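Local coordinates for ADP-ribosylation factor-binding protein GGA1 (Saccharomyces cerevisiae, PDB 5CN1) that may regulate membrane traffic through the trans-Golgi network, the whole protein binding ARF1 and ARF2, and is represented here by its C-terminal gamma-adaptin ear domain, at residues S31-R36 against S92-K97; L37-S42 against Q84-E89. All coordinates share one frame; numbering follows the deposited sequence.

Both contacts use strand 34-43, at different places along it. Contact 2 is core: the middle of this strand pairs with strand 82-89 near the centre of the domain. Contact 1 is a surface contact at the start of the strand, where the preceding turn meets helix 91-94. That helix follows strand 82-89. Along the chain, contact 2 is nested inside the loop closed by contact 1. The chemistry changes with place. Contact 2 has four backbone hydrogen bonds and apolar packing. Contact 1 has no hydrogen bond across it and rests on methyl groups against peptide and amide, with one leucine-valine contact. Between them Leu-35 N and Val-88 O, 2.8 Å apart, carry the strand pairing onward.

Contact 1 (S31-R36 against S92-K97); sequences SMTKLR and SVNLGK
Val-93 meets the backbone of Thr-33 with both of its methyls, and its first torsion decides how. At chi1 1° CG1 nearly eclipses the backbone N, an unusual setting. It turns both methyls toward the Thr-33 carbonyl oxygen. CG1 lies 3.2 Å from Thr-33 O, and CG2 lies 3.3 Å from the same Thr-33 O. CG2 also rests against the peptide beyond it, 3.6 Å from Lys-34 N. Leu-35 packs against the valine from the strand side. Its CG is set opposite its own carbonyl carbon (chi1 -59°), and the two side chains slide past each other in opposite directions. Leu-35 CG and Val-93 CG2 are 4.0 Å apart. Val-93 is the buried centre of the contact.

The domain is the gamma-adaptin ear (GAE), a beta-sandwich of the E-set type. Here the turn between strands 21-29 and 34-43 meets helix 91-94 at one end of the sandwich. Backbone hydrogen bonds of Thr-33 with Gly-90 and of Leu-35 with Val-88 run beside the contact. Leu-27 and Arg-29 of strand 21-29 also touch Leu-35.

The outer part of the contact is looser. Asn-94 CA approaches Met-32 O at 3.4 Å in a CA-H...O contact. The Met-32 chain bends at chi3 and lies alongside the Asn-94 side chain, pointing the same way. Its terminal CE is 3.6 Å from Asn-94 OD1. Thr-33 also lies alongside Asn-94, its CG2 methyl 3.7 Å from Asn-94 ND2. The turn itself is tied by an ST turn, in which Thr-33 N donates to Ser-31 OG with an N-H...O angle of 147°.

Contact 2 (L37-S42 against Q84-E89); sequences LVIFYS and QIASVE
Leu-37 and Ile-39 pair with Ala-86 and Gln-84 as neighbouring antiparallel strands in one sheet of the ear domain's beta-sandwich. Leu-37 with Ala-86 and Ile-39 with Gln-84 are hydrogen-bonded pairs; Val-38 with Ile-85, between them, is a non-hydrogen-bonded pair. Each hydrogen-bonded pair has two bonds. Ile-39 N gives the shortest, 2.7 Å to Gln-84 O. The straightest is Ala-86 N to Leu-37 O, with an N-H...O angle of 168°.

One face is enclosed: it carries Leu-37, Ile-39, Gln-84 and Ala-86, all buried. Leu-37 CD1 reaches along the sheet to Val-88 CG2 at 4.1 Å. Ile-39 CD1 comes to 4.3 Å from Ala-86 CB. Leu-66 of strand 63-66 covers Ala-86 and Gln-84, and Leu-27 and Ile-23 of strand 21-29 adjoin Leu-37 and Ile-39.

The opposite face is more open at Ile-85, which is partly exposed, although its own methyl contact is close. Val-38 and Ile-85 lie side by side there, and Val-38 itself is buried. The Ile-85 chi2 of -69° folds CD1 over the valine, where it touches both methyls, 3.5 Å from Val-38 CG1. Further along strand 82-89, Glu-89 is exposed.

Back on the buried face, Tyr-41 and Gln-84 are angled across one another. Gln-84 CB lies in the plane of the tyrosine ring, at its edge, 3.9 Å from Tyr-41 CE2.

Contact 1 (S31-R36 against S92-K97)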
ATOM      1  N   SER A  31     -15.492 -10.806  -4.761  1.00 55.07           N
ATOM      2  CA  SER A  31     -16.914 -10.998  -4.723  1.00 54.02           C
ATOM      3  C   SER A  31     -17.480  -9.789  -5.426  1.00 54.83           C
ATOM      4  O   SER A  31     -16.737  -8.985  -5.970  1.00 56.96           O
ATOM      5  CB  SER A  31     -17.398 -11.116  -3.271  1.00 54.06           C
ATOM      6  OG  SER A  31     -17.633  -9.850  -2.666  1.00 47.97           O
ATOM      7  N   MET A  32     -18.792  -9.654  -5.434  1.00 58.95           N
ATOM      8  CA  MET A  32     -19.386  -8.517  -6.113  1.00 60.55           C
ATOM      9  C   MET A  32     -19.218  -7.217  -5.293  1.00 55.86           C
ATOM     10  O   MET A  32     -19.276  -6.119  -5.855  1.00 49.06           O
ATOM     11  CB  MET A  32     -20.849  -8.793  -6.512  1.00 64.95           C
ATOM     12  CG  MET A  32     -21.835  -9.024  -5.373  1.00 70.10           C
ATOM     13  SD  MET A  32     -23.524  -9.391  -5.933  1.00 77.26           S
ATOM     14  CE  MET A  32     -23.903  -7.984  -6.986  1.00 78.39           C
ATOM     15  N   THR A  33     -18.974  -7.339  -3.985  1.00 50.59           N
ATOM     16  CA  THR A  33     -18.774  -6.168  -3.121  1.00 47.22           C
ATOM     17  C   THR A  33     -17.348  -5.938  -2.585  1.00 44.81           C
ATOM     18  O   THR A  33     -17.105  -4.929  -1.932  1.00 44.30           O
ATOM     19  CB  THR A  33     -19.706  -6.261  -1.925  1.00 48.53           C
ATOM     20  OG1 THR A  33     -19.570  -7.567  -1.351  1.00 49.52           O
ATOM     21  CG2 THR A  33     -21.151  -6.029  -2.378  1.00 48.20           C
ATOM     22  N   LYS A  34     -16.407  -6.827  -2.903  1.00 45.67           N
ATOM     23  CA  LYS A  34     -15.091  -6.830  -2.262  1.00 46.59           C
ATOM     24  C   LYS A  34     -13.932  -6.899  -3.225  1.00 44.21           C
ATOM     25  O   LYS A  34     -13.810  -7.849  -4.002  1.00 42.19           O
ATOM     26  CB  LYS A  34     -14.954  -8.024  -1.307  1.00 53.48           C
ATOM     27  CG  LYS A  34     -13.711  -7.937  -0.420  1.00 57.60           C
ATOM     28  CD  LYS A  34     -13.069  -9.293  -0.194  1.00 62.46           C
ATOM     29  CE  LYS A  34     -13.675 -10.010   0.996  1.00 65.73           C
ATOM     30  NZ  LYS A  34     -13.064  -9.522   2.264  1.00 68.52           N
ATOM     31  N   LEU A  35     -13.056  -5.904  -3.148  1.00 43.72           N
ATOM     32  CA  LEU A  35     -11.736  -5.970  -3.787  1.00 43.39           C
ATOM     33  C   LEU A  35     -10.645  -6.404  -2.793  1.00 46.73           C
ATOM     34  O   LEU A  35     -10.645  -5.994  -1.625  1.00 42.68           O
ATOM     35  CB  LEU A  35     -11.364  -4.615  -4.339  1.00 43.39           C
ATOM     36  CG  LEU A  35     -12.342  -4.080  -5.355  1.00 44.51           C
ATOM     37  CD1 LEU A  35     -12.116  -2.605  -5.586  1.00 43.15           C
ATOM     38  CD2 LEU A  35     -12.185  -4.847  -6.656  1.00 49.12           C
ATOM     39  N   ARG A  36      -9.713  -7.223  -3.267  1.00 48.89           N
ATOM     40  CA  ARG A  36      -8.596  -7.667  -2.453  1.00 48.68           C
ATOM     41  C   ARG A  36      -7.303  -7.089  -3.004  1.00 46.98           C
ATOM     42  O   ARG A  36      -6.976  -7.327  -4.158  1.00 44.28           O
ATOM     43  CB  ARG A  36      -8.542  -9.182  -2.441  1.00 51.31           C
ATOM     44  CG  ARG A  36      -7.407  -9.765  -1.614  1.00 55.61           C
ATOM     45  CD  ARG A  36      -7.736 -11.186  -1.180  1.00 58.72           C
ATOM     46  NE  ARG A  36      -6.620 -11.839  -0.495  1.00 62.01           N
ATOM     47  CZ  ARG A  36      -5.559 -12.381  -1.105  1.00 62.10           C
ATOM     48  NH1 ARG A  36      -5.433 -12.347  -2.431  1.00 58.90           N
ATOM     49  NH2 ARG A  36      -4.603 -12.949  -0.375  1.00 62.12           N
ATOM     50  N   SER A  92     -19.651   0.948  -3.296  1.00 45.93           N
ATOM     51  CA  SER A  92     -18.816   1.631  -4.302  1.00 46.68           C
ATOM     52  C   SER A  92     -18.136   0.652  -5.228  1.00 43.10           C
ATOM     53  O   SER A  92     -18.056   0.889  -6.434  1.00 41.12           O
ATOM     54  CB  SER A  92     -17.750   2.501  -3.648  1.00 47.73           C
ATOM     55  OG  SER A  92     -18.336   3.565  -2.945  1.00 52.26           O
ATOM     56  N   VAL A  93     -17.641  -0.443  -4.660  1.00 40.47           N
ATOM     57  CA  VAL A  93     -17.006  -1.469  -5.476  1.00 40.29           C
ATOM     58  C   VAL A  93     -18.040  -2.148  -6.375  1.00 41.97           C
ATOM     59  O   VAL A  93     -17.728  -2.453  -7.510  1.00 41.40           O
ATOM     60  CB  VAL A  93     -16.082  -2.453  -4.681  1.00 41.29           C
ATOM     61  CG1 VAL A  93     -16.054  -2.168  -3.198  1.00 42.48           C
ATOM     62  CG2 VAL A  93     -16.345  -3.930  -4.969  1.00 39.77           C
ATOM     63  N   ASN A  94     -19.261  -2.335  -5.863  1.00 44.41           N
ATOM     64  CA  ASN A  94     -20.358  -3.017  -6.565  1.00 45.50           C
ATOM     65  C   ASN A  94     -20.809  -2.173  -7.760  1.00 45.51           C
ATOM     66  O   ASN A  94     -20.781  -2.631  -8.901  1.00 49.10           O
ATOM     67  CB  ASN A  94     -21.511  -3.261  -5.574  1.00 49.88           C
ATOM     68  CG  ASN A  94     -22.498  -4.315  -6.045  1.00 54.82           C
ATOM     69  OD1 ASN A  94     -22.518  -4.706  -7.216  1.00 57.43           O
ATOM     70  ND2 ASN A  94     -23.357  -4.761  -5.124  1.00 56.72           N
ATOM     71  N   LEU A  95     -21.172  -0.921  -7.503  1.00 42.93           N
ATOM     72  CA  LEU A  95     -21.155   0.096  -8.546  1.00 46.20           C
ATOM     73  C   LEU A  95     -19.744   0.186  -9.089  1.00 51.19           C
ATOM     74  O   LEU A  95     -18.815  -0.457  -8.584  1.00 53.58           O
ATOM     75  CB  LEU A  95     -21.551   1.448  -7.971  1.00 48.71           C
ATOM     76  CG  LEU A  95     -23.049   1.721  -7.764  1.00 52.77           C
ATOM     77  CD1 LEU A  95     -23.918   0.472  -7.698  1.00 55.28           C
ATOM     78  CD2 LEU A  95     -23.291   2.597  -6.539  1.00 56.87           C
ATOM     79  N   GLY A  96     -19.540   0.991 -10.110  1.00 49.50           N
ATOM     80  CA  GLY A  96     -18.151   1.208 -10.525  1.00 54.19           C
ATOM     81  C   GLY A  96     -17.536   2.455  -9.905  1.00 52.04           C
ATOM     82  O   GLY A  96     -16.655   3.055 -10.509  1.00 51.00           O
ATOM     83  N   LYS A  97     -17.993   2.860  -8.718  1.00 47.82           N
ATOM     84  CA  LYS A  97     -17.612   4.165  -8.187  1.00 51.15           C
ATOM     85  C   LYS A  97     -16.104   4.255  -7.888  1.00 55.43           C
ATOM     86  O   LYS A  97     -15.514   3.325  -7.330  1.00 53.61           O
ATOM     87  CB  LYS A  97     -18.470   4.541  -6.980  1.00 49.85           C
ATOM     88  CG  LYS A  97     -19.891   4.936  -7.377  1.00 49.51           C
ATOM     89  CD  LYS A  97     -20.657   5.635  -6.266  1.00 51.73           C
TER

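Contact 2 (L37-S42 against Q84-E89)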
ATOM      1  N   LEU A  37      -6.599  -6.300  -2.185  1.00 48.15           N
ATOM      2  CA  LEU A  37      -5.276  -5.740  -2.548  1.00 45.31           C
ATOM      3  C   LEU A  37      -4.177  -6.496  -1.854  1.00 46.01           C
ATOM      4  O   LEU A  37      -4.245  -6.734  -0.634  1.00 43.53           O
ATOM      5  CB  LEU A  37      -5.112  -4.283  -2.128  1.00 47.81           C
ATOM      6  CG  LEU A  37      -5.936  -3.227  -2.836  1.00 48.66           C
ATOM      7  CD1 LEU A  37      -7.307  -3.120  -2.194  1.00 52.09           C
ATOM      8  CD2 LEU A  37      -5.213  -1.903  -2.781  1.00 49.94           C
ATOM      9  N   VAL A  38      -3.144  -6.836  -2.619  1.00 45.05           N
ATOM     10  CA  VAL A  38      -1.985  -7.505  -2.076  1.00 44.54           C
ATOM     11  C   VAL A  38      -0.824  -6.551  -2.248  1.00 44.79           C
ATOM     12  O   VAL A  38      -0.167  -6.542  -3.288  1.00 48.76           O
ATOM     13  CB  VAL A  38      -1.735  -8.846  -2.781  1.00 47.82           C
ATOM     14  CG1 VAL A  38      -0.541  -9.567  -2.164  1.00 52.24           C
ATOM     15  CG2 VAL A  38      -2.972  -9.724  -2.685  1.00 47.52           C
ATOM     16  N   ILE A  39      -0.575  -5.740  -1.221  1.00 42.95           N
ATOM     17  CA  ILE A  39       0.325  -4.583  -1.355  1.00 36.54           C
ATOM     18  C   ILE A  39       1.738  -5.085  -1.183  1.00 32.71           C
ATOM     19  O   ILE A  39       1.981  -5.926  -0.329  1.00 34.64           O
ATOM     20  CB  ILE A  39       0.049  -3.491  -0.303  1.00 35.00           C
ATOM     21  CG1 ILE A  39      -1.466  -3.242  -0.197  1.00 35.03           C
ATOM     22  CG2 ILE A  39       0.828  -2.227  -0.647  1.00 31.73           C
ATOM     23  CD1 ILE A  39      -1.881  -2.227   0.856  1.00 35.41           C
ATOM     24  N   PHE A  40       2.645  -4.576  -2.011  1.00 31.84           N
ATOM     25  CA  PHE A  40       4.065  -4.927  -1.947  1.00 32.99           C
ATOM     26  C   PHE A  40       4.934  -3.690  -1.766  1.00 28.58           C
ATOM     27  O   PHE A  40       4.733  -2.669  -2.406  1.00 25.99           O
ATOM     28  CB  PHE A  40       4.511  -5.646  -3.229  1.00 36.96           C
ATOM     29  CG  PHE A  40       3.944  -7.031  -3.380  1.00 38.35           C
ATOM     30  CD1 PHE A  40       4.539  -8.103  -2.747  1.00 40.53           C
ATOM     31  CD2 PHE A  40       2.809  -7.238  -4.127  1.00 38.13           C
ATOM     32  CE1 PHE A  40       4.022  -9.376  -2.872  1.00 43.41           C
ATOM     33  CE2 PHE A  40       2.283  -8.505  -4.255  1.00 42.78           C
ATOM     34  CZ  PHE A  40       2.887  -9.576  -3.625  1.00 41.15           C
ATOM     35  N   TYR A  41       5.952  -3.824  -0.945  1.00 28.13           N
ATOM     36  CA  TYR A  41       6.854  -2.722  -0.694  1.00 30.49           C
ATOM     37  C   TYR A  41       8.240  -3.045  -1.254  1.00 30.36           C
ATOM     38  O   TYR A  41       8.823  -4.059  -0.911  1.00 31.17           O
ATOM     39  CB  TYR A  41       6.880  -2.414   0.805  1.00 28.09           C
ATOM     40  CG  TYR A  41       5.482  -2.189   1.368  1.00 28.77           C
ATOM     41  CD1 TYR A  41       4.863  -0.962   1.290  1.00 28.59           C
ATOM     42  CD2 TYR A  41       4.776  -3.222   1.944  1.00 30.43           C
ATOM     43  CE1 TYR A  41       3.576  -0.771   1.769  1.00 28.48           C
ATOM     44  CE2 TYR A  41       3.500  -3.030   2.452  1.00 30.83           C
ATOM     45  CZ  TYR A  41       2.912  -1.798   2.374  1.00 28.63           C
ATOM     46  OH  TYR A  41       1.640  -1.630   2.889  1.00 28.19           O
ATOM     47  N   SER A  42       8.753  -2.173  -2.121  1.00 30.35           N
ATOM     48  CA  SER A  42      10.105  -2.366  -2.675  1.00 31.76           C
ATOM     49  C   SER A  42      11.076  -1.229  -2.342  1.00 30.33           C
ATOM     50  O   SER A  42      10.777  -0.056  -2.572  1.00 32.97           O
ATOM     51  CB  SER A  42      10.018  -2.575  -4.198  1.00 32.65           C
ATOM     52  OG  SER A  42       9.455  -3.856  -4.475  1.00 33.74           O
ATOM     53  N   GLN A  84       1.588  -6.999   2.299  1.00 33.46           N
ATOM     54  CA  GLN A  84       0.495  -6.736   3.248  1.00 33.28           C
ATOM     55  C   GLN A  84      -0.810  -6.816   2.496  1.00 30.93           C
ATOM     56  O   GLN A  84      -0.989  -6.145   1.463  1.00 26.42           O
ATOM     57  CB  GLN A  84       0.628  -5.337   3.847  1.00 31.62           C
ATOM     58  CG  GLN A  84      -0.437  -5.007   4.892  1.00 32.73           C
ATOM     59  CD  GLN A  84      -0.156  -3.703   5.650  1.00 30.93           C
ATOM     60  OE1 GLN A  84      -0.623  -3.536   6.769  1.00 31.50           O
ATOM     61  NE2 GLN A  84       0.612  -2.794   5.049  1.00 28.51           N
ATOM     62  N   ILE A  85      -1.719  -7.602   3.046  1.00 31.55           N
ATOM     63  CA  ILE A  85      -3.035  -7.761   2.457  1.00 36.20           C
ATOM     64  C   ILE A  85      -4.047  -6.777   3.075  1.00 35.00           C
ATOM     65  O   ILE A  85      -4.137  -6.636   4.313  1.00 37.14           O
ATOM     66  CB  ILE A  85      -3.575  -9.176   2.659  1.00 41.10           C
ATOM     67  CG1 ILE A  85      -2.544 -10.250   2.266  1.00 45.14           C
ATOM     68  CG2 ILE A  85      -4.879  -9.338   1.877  1.00 46.14           C
ATOM     69  CD1 ILE A  85      -2.252 -10.352   0.788  1.00 45.68           C
ATOM     70  N   ALA A  86      -4.800  -6.126   2.191  1.00 33.45           N
ATOM     71  CA  ALA A  86      -5.941  -5.307   2.522  1.00 33.95           C
ATOM     72  C   ALA A  86      -7.144  -5.768   1.700  1.00 37.45           C
ATOM     73  O   ALA A  86      -6.987  -6.397   0.660  1.00 43.95           O
ATOM     74  CB  ALA A  86      -5.645  -3.850   2.210  1.00 34.07           C
ATOM     75  N   SER A  87      -8.344  -5.457   2.166  1.00 38.44           N
ATOM     76  CA  SER A  87      -9.536  -5.560   1.339  1.00 38.31           C
ATOM     77  C   SER A  87     -10.420  -4.324   1.494  1.00 38.95           C
ATOM     78  O   SER A  87     -10.361  -3.578   2.497  1.00 41.22           O
ATOM     79  CB  SER A  87     -10.308  -6.835   1.625  1.00 40.55           C
ATOM     80  OG  SER A  87     -10.859  -6.809   2.917  1.00 47.72           O
ATOM     81  N   VAL A  88     -11.191  -4.083   0.447  1.00 38.41           N
ATOM     82  CA  VAL A  88     -12.104  -2.956   0.367  1.00 38.81           C
ATOM     83  C   VAL A  88     -13.459  -3.529  -0.007  1.00 39.35           C
ATOM     84  O   VAL A  88     -13.568  -4.286  -0.960  1.00 36.97           O
ATOM     85  CB  VAL A  88     -11.646  -1.938  -0.683  1.00 39.26           C
ATOM     86  CG1 VAL A  88     -12.724  -0.915  -0.938  1.00 42.95           C
ATOM     87  CG2 VAL A  88     -10.398  -1.221  -0.204  1.00 42.11           C
ATOM     88  N   GLU A  89     -14.485  -3.188   0.759  1.00 41.34           N
ATOM     89  CA  GLU A  89     -15.780  -3.857   0.632  1.00 42.22           C
ATOM     90  C   GLU A  89     -16.903  -2.852   0.805  1.00 42.46           C
ATOM     91  O   GLU A  89     -16.860  -1.987   1.698  1.00 38.69           O
ATOM     92  CB  GLU A  89     -15.888  -5.024   1.638  1.00 42.65           C
ATOM     93  CG  GLU A  89     -17.253  -5.709   1.728  1.00 45.24           C
ATOM     94  OE1 GLU A  89     -17.703  -5.059   4.954  1.00 48.91           O
ATOM     95  OE2 GLU A  89     -18.221  -8.268   0.644  1.00 67.50           O
TER